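PDB 1H7E: 3-deoxy-manno-octulosonate cytidylyltransferase from Escherichia coli, which transfers a cytidylyl group from CTP to 3-deoxy-D-manno-octulosonate, releasing diphosphate and giving the activated sugar CMP-KDO used in lipopolysaccharide synthesis. Local coordinates for residues A[31-36]-A[93-98]. Residues are numbered along the deposited sequence; the frame is centred on the assembly and turned at random.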
loop_
_atom_site.group_PDB
_atom_site.type_symbol
_atom_site.label_atom_id
_atom_site.label_comp_id
_atom_site.label_asym_id
_atom_site.label_seq_id
_atom_site.Cartn_x
_atom_site.Cartn_y
_atom_site.Cartn_z
ATOM N N GLN A 31 0.815 18.551 30.487
ATOM C CA GLN A 31 0.648 17.819 31.743
ATOM C C GLN A 31 -0.401 16.696 31.638
ATOM O O GLN A 31 -0.202 15.597 32.181
ATOM C CB GLN A 31 0.316 18.763 32.898
ATOM C CG GLN A 31 0.193 18.017 34.250
ATOM C CD GLN A 31 0.056 18.964 35.435
ATOM O OE1 GLN A 31 0.373 20.146 35.334
ATOM N NE2 GLN A 31 -0.433 18.452 36.548
ATOM N N HIS A 32 -1.496 16.959 30.918
ATOM C CA HIS A 32 -2.555 15.960 30.729
ATOM C C HIS A 32 -2.015 14.737 29.997
ATOM O O HIS A 32 -2.337 13.591 30.351
ATOM C CB HIS A 32 -3.718 16.548 29.920
ATOM C CG HIS A 32 -4.551 17.522 30.684
ATOM N ND1 HIS A 32 -5.471 17.127 31.633
ATOM C CD2 HIS A 32 -4.595 18.875 30.650
ATOM C CE1 HIS A 32 -6.047 18.199 32.151
ATOM N NE2 HIS A 32 -5.534 19.269 31.571
ATOM N N VAL A 33 -1.189 14.986 28.977
ATOM C CA VAL A 33 -0.598 13.891 28.214
ATOM C C VAL A 33 0.357 13.101 29.097
ATOM O O VAL A 33 0.354 11.862 29.097
ATOM C CB VAL A 33 0.152 14.401 26.955
ATOM C CG1 VAL A 33 0.791 13.216 26.206
ATOM C CG2 VAL A 33 -0.818 15.142 26.039
ATOM N N TYR A 34 1.165 13.834 29.864
ATOM C CA TYR A 34 2.125 13.217 30.771
ATOM C C TYR A 34 1.395 12.356 31.793
ATOM O O TYR A 34 1.766 11.202 32.012
ATOM C CB TYR A 34 2.974 14.297 31.478
ATOM C CG TYR A 34 4.255 13.755 32.109
ATOM C CD1 TYR A 34 4.243 13.152 33.369
ATOM C CD2 TYR A 34 5.464 13.802 31.418
ATOM C CE1 TYR A 34 5.405 12.598 33.919
ATOM C CE2 TYR A 34 6.628 13.255 31.962
ATOM C CZ TYR A 34 6.589 12.655 33.205
ATOM O OH TYR A 34 7.742 12.091 33.699
ATOM N N GLU A 35 0.347 12.914 32.399
ATOM C CA GLU A 35 -0.430 12.182 33.398
ATOM C C GLU A 35 -1.072 10.919 32.835
ATOM O O GLU A 35 -1.081 9.888 33.503
ATOM C CB GLU A 35 -1.476 13.082 34.044
ATOM C CG GLU A 35 -0.871 14.246 34.818
ATOM C CD GLU A 35 -1.903 15.038 35.602
ATOM O OE1 GLU A 35 -3.065 14.595 35.692
ATOM O OE2 GLU A 35 -1.551 16.101 36.146
ATOM N N ARG A 36 -1.593 10.972 31.607
ATOM C CA ARG A 36 -2.171 9.759 31.006
ATOM C C ARG A 36 -1.094 8.736 30.668
ATOM O O ARG A 36 -1.290 7.543 30.858
ATOM C CB ARG A 36 -3.017 10.094 29.782
ATOM C CG ARG A 36 -4.403 10.514 30.180
ATOM C CD ARG A 36 -4.912 11.599 29.310
ATOM N NE ARG A 36 -6.152 12.154 29.842
ATOM C CZ ARG A 36 -7.373 11.719 29.542
ATOM N NH1 ARG A 36 -7.556 10.705 28.699
ATOM N NH2 ARG A 36 -8.424 12.325 30.076
ATOM N N ILE A 93 8.027 4.390 22.583
ATOM C CA ILE A 93 6.682 4.742 22.137
ATOM C C ILE A 93 6.674 6.248 21.982
ATOM O O ILE A 93 7.061 6.988 22.894
ATOM C CB ILE A 93 5.621 4.308 23.162
ATOM C CG1 ILE A 93 5.580 2.789 23.236
ATOM C CG2 ILE A 93 4.235 4.873 22.790
ATOM C CD1 ILE A 93 4.854 2.277 24.443
ATOM N N ASN A 94 6.265 6.710 20.811
ATOM C CA ASN A 94 6.227 8.133 20.535
ATOM C C ASN A 94 4.771 8.577 20.558
ATOM O O ASN A 94 3.985 8.142 19.722
ATOM C CB ASN A 94 6.834 8.382 19.159
ATOM C CG ASN A 94 7.364 9.787 18.993
ATOM O OD1 ASN A 94 8.109 10.286 19.844
ATOM N ND2 ASN A 94 7.026 10.421 17.868
ATOM N N LEU A 95 4.404 9.361 21.568
ATOM C CA LEU A 95 3.054 9.903 21.733
ATOM C C LEU A 95 3.046 11.353 21.314
ATOM O O LEU A 95 3.997 12.070 21.580
ATOM C CB LEU A 95 2.649 9.915 23.200
ATOM C CG LEU A 95 2.162 8.674 23.914
ATOM C CD1 LEU A 95 1.520 9.129 25.223
ATOM C CD2 LEU A 95 1.138 7.959 23.066
ATOM N N GLN A 96 1.938 11.825 20.762
ATOM C CA GLN A 96 1.854 13.232 20.371
ATOM C C GLN A 96 1.545 14.136 21.576
ATOM O O GLN A 96 0.665 13.834 22.380
ATOM C CB GLN A 96 0.828 13.407 19.249
ATOM C CG GLN A 96 1.246 12.703 17.952
ATOM C CD GLN A 96 2.733 12.909 17.637
ATOM O OE1 GLN A 96 3.176 14.034 17.384
ATOM N NE2 GLN A 96 3.513 11.824 17.693
ATOM N N GLY A 97 2.286 15.231 21.700
ATOM C CA GLY A 97 2.105 16.133 22.820
ATOM C C GLY A 97 0.858 16.987 22.751
ATOM O O GLY A 97 0.597 17.766 23.677
ATOM N N ASP A 98 0.083 16.829 21.676
ATOM C CA ASP A 98 -1.145 17.612 21.481
ATOM C C ASP A 98 -2.467 16.822 21.460
ATOM O O ASP A 98 -3.498 17.327 21.000
ATOM C CB ASP A 98 -1.029 18.534 20.244
ATOM C CG ASP A 98 -0.837 17.764 18.930
ATOM O OD1 ASP A 98 -0.799 16.514 18.935
ATOM O OD2 ASP A 98 -0.726 18.422 17.875
#
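The peptide plane between Gly97 and Asp98 offers one face to Val33: CG2 of Val33 sits over it, 3.8 Å from Gly97 O, almost straight above the oxygen. The preceding peptide plane is met more obliquely, with Val33 CG1 tilted out of its plane and 3.9 Å from Gln96 O. One valine thus sets a methyl against each of two successive carbonyls. The split follows from its rotamer: CG1 stands anti to the backbone N (chi1 178°), and CG2 anti to the carbonyl carbon. CG1 also meets Leu95 CD1 at 4.3 Å, a loose apolar touch. No hydrogen bond spans the contact, and Gly97 O, buried under the methyl, has no polar partner in the model. The backbones come nearest at Val33 and Gly97, whose CA atoms are 6.4 Å apart. On the helix, the amide of Gln31 reaches one turn ahead, its NE2 giving a bond of 2.6 Å to Glu35 OE2, which lies close to the amide plane; Glu35 also pairs with Lys27. Asp98 turns from the helix and forms a salt bridge with Lys19. Val33 packs against the loop after strand 91-94, which, as in related GT-A cytidylyltransferases, probably borders the nucleotide site. Helix 29-38 is the crossover between the parallel strands 3-8 and 45-50: Val33 rests also on Ile7 of the former, Tyr34 on Val46 and Val48 of the latter, while Leu95 touches Ile5 of strand 3-8 and Val107 of helix 104-116.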